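Long-range contact in alpha-glucosidase (Bacteroides thetaiotaomicron, PDB 5XFM), which probably hydrolyses terminal beta-L-arabinopyranosides and alpha-galactosides as a bifunctional, calcium-binding family 97 glycoside hydrolase: residues K140-G145 against V234-A239. The protein carries 1 engineered substitution. Sequence-based numbering, arbitrary orientation.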
ATOM      1  N   LYS A 140       2.233 -25.397  -9.055  1.00 28.67           N
ATOM      2  CA  LYS A 140       2.525 -25.993  -7.759  1.00 24.44           C
ATOM      3  C   LYS A 140       3.455 -25.100  -6.948  1.00 28.53           C
ATOM      4  O   LYS A 140       3.322 -25.008  -5.725  1.00 28.98           O
ATOM      5  CB  LYS A 140       3.166 -27.377  -7.918  1.00 30.25           C
ATOM      6  CG  LYS A 140       2.313 -28.419  -8.628  1.00 34.14           C
ATOM      7  CD  LYS A 140       3.022 -29.769  -8.670  1.00 34.24           C
ATOM      8  CE  LYS A 140       2.296 -30.757  -9.579  1.00 34.89           C
ATOM      9  NZ  LYS A 140       0.943 -31.125  -9.070  1.00 48.86           N
ATOM     10  N   GLU A 141       4.393 -24.439  -7.626  1.00 26.06           N
ATOM     11  CA  GLU A 141       5.379 -23.639  -6.899  1.00 27.44           C
ATOM     12  C   GLU A 141       6.164 -22.688  -7.800  1.00 25.31           C
ATOM     13  O   GLU A 141       6.392 -22.989  -8.955  1.00 29.21           O
ATOM     14  CB  GLU A 141       6.330 -24.603  -6.183  1.00 31.60           C
ATOM     15  CG  GLU A 141       7.556 -24.021  -5.538  1.00 34.51           C
ATOM     16  CD  GLU A 141       8.374 -25.104  -4.865  1.00 50.46           C
ATOM     17  OE1 GLU A 141       8.359 -26.247  -5.374  1.00 52.32           O
ATOM     18  OE2 GLU A 141       9.017 -24.825  -3.831  1.00 48.16           O
ATOM     19  N   GLU A 142       6.563 -21.531  -7.287  1.00 22.53           N
ATOM     20  CA  GLU A 142       7.477 -20.666  -8.027  1.00 18.80           C
ATOM     21  C   GLU A 142       8.887 -20.792  -7.463  1.00 24.57           C
ATOM     22  O   GLU A 142       9.076 -20.830  -6.247  1.00 17.93           O
ATOM     23  CB  GLU A 142       7.016 -19.200  -8.000  1.00 17.29           C
ATOM     24  CG  GLU A 142       6.102 -18.826  -9.159  1.00 20.25           C
ATOM     25  CD  GLU A 142       5.672 -17.367  -9.153  1.00 22.57           C
ATOM     26  OE1 GLU A 142       6.532 -16.467  -9.277  1.00 19.99           O
ATOM     27  OE2 GLU A 142       4.454 -17.118  -9.031  1.00 20.89           O
ATOM     28  N   GLN A 143       9.863 -20.916  -8.355  1.00 18.05           N
ATOM     29  CA  GLN A 143      11.269 -20.902  -7.973  1.00 17.44           C
ATOM     30  C   GLN A 143      11.774 -19.453  -7.960  1.00 19.41           C
ATOM     31  O   GLN A 143      12.847 -19.160  -7.432  1.00 16.17           O
ATOM     32  CB  GLN A 143      12.086 -21.773  -8.931  1.00 21.21           C
ATOM     33  CG  GLN A 143      13.592 -21.744  -8.732  1.00 21.07           C
ATOM     34  CD  GLN A 143      14.277 -22.917  -9.408  1.00 25.93           C
ATOM     35  OE1 GLN A 143      14.351 -24.009  -8.851  1.00 27.32           O
ATOM     36  NE2 GLN A 143      14.766 -22.698 -10.623  1.00 23.50           N
ATOM     37  N   THR A 144      10.978 -18.561  -8.551  1.00 17.25           N
ATOM     38  CA  THR A 144      11.291 -17.134  -8.669  1.00 15.22           C
ATOM     39  C   THR A 144      11.937 -16.578  -7.409  1.00 16.84           C
ATOM     40  O   THR A 144      11.392 -16.706  -6.308  1.00 17.66           O
ATOM     41  CB  THR A 144      10.019 -16.309  -8.969  1.00 17.41           C
ATOM     42  OG1 THR A 144       9.304 -16.896 -10.064  1.00 19.08           O
ATOM     43  CG2 THR A 144      10.369 -14.856  -9.294  1.00 12.75           C
ATOM     44  N   GLY A 145      13.096 -15.951  -7.573  1.00 18.40           N
ATOM     45  CA  GLY A 145      13.859 -15.492  -6.423  1.00 20.14           C
ATOM     46  C   GLY A 145      14.536 -14.144  -6.585  1.00 19.78           C
ATOM     47  O   GLY A 145      14.530 -13.540  -7.660  1.00 19.99           O
ATOM     48  N   VAL A 234      10.011 -16.410  -3.826  1.00 19.76           N
ATOM     49  CA  VAL A 234       8.582 -16.160  -3.869  1.00 16.05           C
ATOM     50  C   VAL A 234       7.841 -17.351  -3.268  1.00 18.86           C
ATOM     51  O   VAL A 234       7.976 -18.480  -3.740  1.00 21.60           O
ATOM     52  CB  VAL A 234       8.094 -15.921  -5.304  1.00 21.76           C
ATOM     53  CG1 VAL A 234       6.557 -15.854  -5.341  1.00 16.30           C
ATOM     54  CG2 VAL A 234       8.715 -14.646  -5.862  1.00 18.10           C
ATOM     55  N   ALA A 235       7.087 -17.100  -2.204  1.00 15.20           N
ATOM     56  CA  ALA A 235       6.351 -18.158  -1.530  1.00 15.01           C
ATOM     57  C   ALA A 235       4.850 -17.966  -1.701  1.00 19.41           C
ATOM     58  O   ALA A 235       4.358 -16.835  -1.683  1.00 18.24           O
ATOM     59  CB  ALA A 235       6.717 -18.200  -0.046  1.00 19.21           C
ATOM     60  N   PHE A 236       4.126 -19.074  -1.845  1.00 16.31           N
ATOM     61  CA  PHE A 236       2.674 -19.042  -1.964  1.00 16.83           C
ATOM     62  C   PHE A 236       2.059 -19.054  -0.559  1.00 26.39           C
ATOM     63  O   PHE A 236       2.765 -19.329   0.415  1.00 19.38           O
ATOM     64  CB  PHE A 236       2.185 -20.232  -2.799  1.00 16.01           C
ATOM     65  CG  PHE A 236       2.497 -20.117  -4.262  1.00 18.08           C
ATOM     66  CD1 PHE A 236       2.911 -18.910  -4.808  1.00 15.12           C
ATOM     67  CD2 PHE A 236       2.406 -21.228  -5.092  1.00 17.83           C
ATOM     68  CE1 PHE A 236       3.213 -18.808  -6.153  1.00 17.90           C
ATOM     69  CE2 PHE A 236       2.706 -21.132  -6.438  1.00 19.49           C
ATOM     70  CZ  PHE A 236       3.110 -19.920  -6.968  1.00 18.05           C
ATOM     71  N   PRO A 237       0.748 -18.751  -0.440  1.00 20.58           N
ATOM     72  CA  PRO A 237       0.141 -18.704   0.898  1.00 16.58           C
ATOM     73  C   PRO A 237       0.230 -20.022   1.666  1.00 22.75           C
ATOM     74  O   PRO A 237       0.376 -21.090   1.070  1.00 18.51           O
ATOM     75  CB  PRO A 237      -1.327 -18.338   0.614  1.00 17.59           C
ATOM     76  CG  PRO A 237      -1.521 -18.524  -0.863  1.00 22.32           C
ATOM     77  CD  PRO A 237      -0.187 -18.296  -1.484  1.00 17.75           C
ATOM     78  N   MET A 238       0.158 -19.932   2.992  1.00 18.18           N
ATOM     79  CA  MET A 238       0.192 -21.106   3.849  1.00 15.95           C
ATOM     80  C   MET A 238      -1.144 -21.848   3.831  1.00 16.48           C
ATOM     81  O   MET A 238      -2.198 -21.230   3.735  1.00 16.39           O
ATOM     82  CB  MET A 238       0.565 -20.699   5.274  1.00 23.87           C
ATOM     83  CG  MET A 238       1.884 -19.947   5.344  1.00 24.32           C
ATOM     84  SD  MET A 238       2.109 -19.075   6.898  1.00 26.63           S
ATOM     85  CE  MET A 238       0.788 -17.871   6.806  1.00 22.06           C
ATOM     86  N   ALA A 239      -1.085 -23.172   3.925  1.00 10.81           N
ATOM     87  CA  ALA A 239      -2.267 -24.009   3.876  1.00 12.78           C
ATOM     88  C   ALA A 239      -3.241 -23.701   5.013  1.00 19.39           C
ATOM     89  O   ALA A 239      -4.454 -23.826   4.856  1.00 16.45           O
ATOM     90  CB  ALA A 239      -1.862 -25.481   3.912  1.00 11.22           C
TER
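E142 lays its carboxylate against the edge of the F236 ring, OE2 lying 3.6 Å from F236 CE1 in the ring plane, where the aromatic hydrogens carry a slight positive charge. The two side chains cross at about a right angle, and the carboxylate plane is turned 73° from the ring. Beyond CG the glutamate chain is extended (chi2 -179°), which carries CD out past the ring's CZ corner, while OE1 turns to V234 CG1 at 4.0 Å. F236 also meets backbone: its CE2 comes within 3.7 Å of E141 CA. The buried carboxylate illustrates how a charge can be accommodated between two sheets: OE2 takes a salt bridge from R261 and a hydrogen bond from Y218, and the T144 hydroxyl lies close to OE1 and also pairs with Y126. An alanine in place of E142 would probably leave R261 without its carboxylate mate and open a gap beside the F236 edge. Farther along, V234 N gives T144 O a nearly straight hydrogen bond of 2.9 Å, and the two side chains lie side by side, V234 CG2 packed on T144 CB. This bond helps tie strand 136-147 to the antiparallel strand 231-235 just before the latter ends; strand 47-59 flanks 136-147, with a classic beta bulge at K140 and E141 opposite N58, and strand 121-128 of the second sheet packs against E142 and T144 within the N-terminal family 97 region.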